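Local coordinates for protein ATP phosphoribosyltransferase (Thermotoga maritima, PDB 1O63) that probably catalyses the first step of histidine biosynthesis, joining ATP to 5-phosphoribose 1-diphosphate to give N'-(5'-phosphoribosyl)-ATP with release of diphosphate, at residues S133-P138 against I146-E151. Residues are numbered along the deposited sequence; the frame is centred on the assembly and turned at random.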
loop_
_atom_site.group_PDB
_atom_site.type_symbol
_atom_site.label_atom_id
_atom_site.label_comp_id
_atom_site.label_asym_id
_atom_site.label_seq_id
_atom_site.Cartn_x
_atom_site.Cartn_y
_atom_site.Cartn_z
ATOM N N SER A 133 -7.631 -3.656 -5.235
ATOM C CA SER A 133 -8.947 -4.071 -5.700
ATOM C C SER A 133 -9.700 -2.902 -6.325
ATOM O O SER A 133 -10.920 -2.743 -6.194
ATOM C CB SER A 133 -9.753 -4.688 -4.551
ATOM O OG SER A 133 -9.143 -5.882 -4.093
ATOM N N VAL A 134 -8.982 -2.140 -7.170
ATOM C CA VAL A 134 -9.543 -0.947 -7.772
ATOM C C VAL A 134 -10.674 -1.299 -8.721
ATOM O O VAL A 134 -11.557 -0.481 -8.973
ATOM C CB VAL A 134 -8.466 -0.104 -8.468
ATOM C CG1 VAL A 134 -9.052 1.187 -9.011
ATOM C CG2 VAL A 134 -7.353 0.263 -7.457
ATOM N N GLU A 135 -10.670 -2.518 -9.278
ATOM C CA GLU A 135 -11.712 -2.945 -10.193
ATOM C C GLU A 135 -13.095 -3.030 -9.568
ATOM O O GLU A 135 -14.097 -3.004 -10.307
ATOM C CB GLU A 135 -11.325 -4.226 -10.909
ATOM C CG GLU A 135 -11.359 -5.474 -10.060
ATOM C CD GLU A 135 -10.104 -5.646 -9.215
ATOM O OE1 GLU A 135 -9.148 -4.874 -9.375
ATOM O OE2 GLU A 135 -10.058 -6.593 -8.404
ATOM N N LEU A 136 -13.229 -3.016 -8.264
ATOM C CA LEU A 136 -14.514 -2.989 -7.570
ATOM C C LEU A 136 -15.165 -1.607 -7.627
ATOM O O LEU A 136 -16.394 -1.504 -7.566
ATOM C CB LEU A 136 -14.299 -3.386 -6.107
ATOM C CG LEU A 136 -15.466 -3.291 -5.144
ATOM C CD1 LEU A 136 -16.620 -4.161 -5.628
ATOM C CD2 LEU A 136 -15.046 -3.693 -3.730
ATOM N N ALA A 137 -14.412 -0.521 -7.799
ATOM C CA ALA A 137 -14.995 0.820 -7.755
ATOM C C ALA A 137 -16.165 1.098 -8.660
ATOM O O ALA A 137 -17.208 1.603 -8.192
ATOM C CB ALA A 137 -13.892 1.877 -7.923
ATOM N N PRO A 138 -16.107 0.851 -9.949
ATOM C CA PRO A 138 -17.226 1.126 -10.862
ATOM C C PRO A 138 -18.482 0.355 -10.510
ATOM O O PRO A 138 -19.549 0.937 -10.266
ATOM C CB PRO A 138 -16.670 0.770 -12.230
ATOM C CG PRO A 138 -15.182 0.924 -12.080
ATOM C CD PRO A 138 -14.920 0.341 -10.685
ATOM N N ILE A 146 -11.609 3.772 -13.851
ATOM C CA ILE A 146 -10.414 3.515 -13.045
ATOM C C ILE A 146 -9.164 3.742 -13.895
ATOM O O ILE A 146 -9.270 3.749 -15.123
ATOM C CB ILE A 146 -10.335 2.095 -12.475
ATOM C CG1 ILE A 146 -10.223 1.095 -13.618
ATOM C CG2 ILE A 146 -11.525 1.825 -11.530
ATOM C CD1 ILE A 146 -10.071 -0.354 -13.229
ATOM N N VAL A 147 -8.056 3.995 -13.211
ATOM C CA VAL A 147 -6.743 4.017 -13.892
ATOM C C VAL A 147 -5.931 2.958 -13.136
ATOM O O VAL A 147 -5.769 3.098 -11.925
ATOM C CB VAL A 147 -6.054 5.373 -13.868
ATOM C CG1 VAL A 147 -4.577 5.240 -14.208
ATOM C CG2 VAL A 147 -6.727 6.373 -14.791
ATOM N N ASP A 148 -5.593 1.865 -13.802
ATOM C CA ASP A 148 -4.927 0.766 -13.072
ATOM C C ASP A 148 -4.047 -0.052 -13.998
ATOM O O ASP A 148 -4.090 0.093 -15.226
ATOM C CB ASP A 148 -5.971 -0.143 -12.414
ATOM C CG ASP A 148 -5.444 -0.962 -11.262
ATOM O OD1 ASP A 148 -4.287 -0.746 -10.827
ATOM O OD2 ASP A 148 -6.176 -1.844 -10.767
ATOM N N ILE A 149 -3.279 -0.948 -13.409
ATOM C CA ILE A 149 -2.378 -1.815 -14.163
ATOM C C ILE A 149 -3.131 -3.117 -14.522
ATOM O O ILE A 149 -3.893 -3.630 -13.717
ATOM C CB ILE A 149 -1.166 -2.228 -13.309
ATOM C CG1 ILE A 149 -0.320 -1.016 -12.888
ATOM C CG2 ILE A 149 -0.294 -3.266 -14.011
ATOM C CD1 ILE A 149 0.797 -1.500 -11.912
ATOM N N THR A 150 -2.835 -3.610 -15.699
ATOM C CA THR A 150 -3.301 -4.856 -16.248
ATOM C C THR A 150 -2.149 -5.509 -17.022
ATOM O O THR A 150 -1.276 -4.816 -17.534
ATOM C CB THR A 150 -4.486 -4.640 -17.229
ATOM O OG1 THR A 150 -4.975 -5.909 -17.672
ATOM C CG2 THR A 150 -4.043 -3.858 -18.459
ATOM N N GLU A 151 -2.107 -6.833 -17.076
ATOM C CA GLU A 151 -1.064 -7.526 -17.831
ATOM C C GLU A 151 -1.694 -8.187 -19.065
ATOM O O GLU A 151 -1.171 -8.059 -20.167
ATOM C CB GLU A 151 -0.376 -8.579 -16.963
ATOM C CG GLU A 151 0.391 -7.931 -15.785
ATOM C CD GLU A 151 1.439 -8.883 -15.235
ATOM O OE1 GLU A 151 1.864 -8.707 -14.070
ATOM O OE2 GLU A 151 1.873 -9.797 -15.971
HETATM O O HOH W 1 -6.304 -3.014 -8.269
HETATM O O HOH W 2 -7.895 -3.793 -11.836
#
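Val-134, in the type I turn that leads into helix 136-140, and Pro-138 of that helix pack on Ile-146 of strand 145-150 in a buried, mainly apolar contact with a water-bridged margin; the strand lies inside the mixed sheet between strands 81-94 and 104-108. The apolar half centres on Ile-146. Its CG2 methyl lies 3.6 Å from CG1 of Val-134, and the two branched side chains run past one another in opposite directions. The same methyl also touches CG and CD of Pro-138, 3.8 Å from CD, the two side chains crossing at about a right angle; Ala-137 CB is a looser neighbour. With chi1 at 64°, CG1 of Ile-146 sits between the backbone N and the carbonyl carbon, and CD1 extends from it to 4.3 Å from CA of Glu-135. Ala-107 of strand 104-108 touches Val-134, Ala-137 and Ile-146, closing this apolar cluster from the neighbouring strand.

Two residues along the strand, Asp-148 holds CG anti to its backbone N (chi1 -159°), which brings OD2 to 3.7 Å from CB of Val-134. Water 1 accepts from Val-134 N and donates to OD2 of Asp-148 at 2.8 Å. Water 2 donates both to this OD2 and to OE1 of Glu-135. The other carboxylate oxygen, OD1, accepts a weak hydrogen bond from Ile-149 N, with an N-H...O angle of 147°. Ile-33 of the second subunit packs on Ser-133 and Glu-135, so the turn forms part of the contact with that subunit.

Direct contact between the segments is thus apolar or van der Waals, while their polar link runs through water. OE1 of Glu-135 and OD2 of Asp-148 stand 4.5 Å apart; the O-H groups of the shared water, pointing one at each acid, would be expected to ease the repulsion.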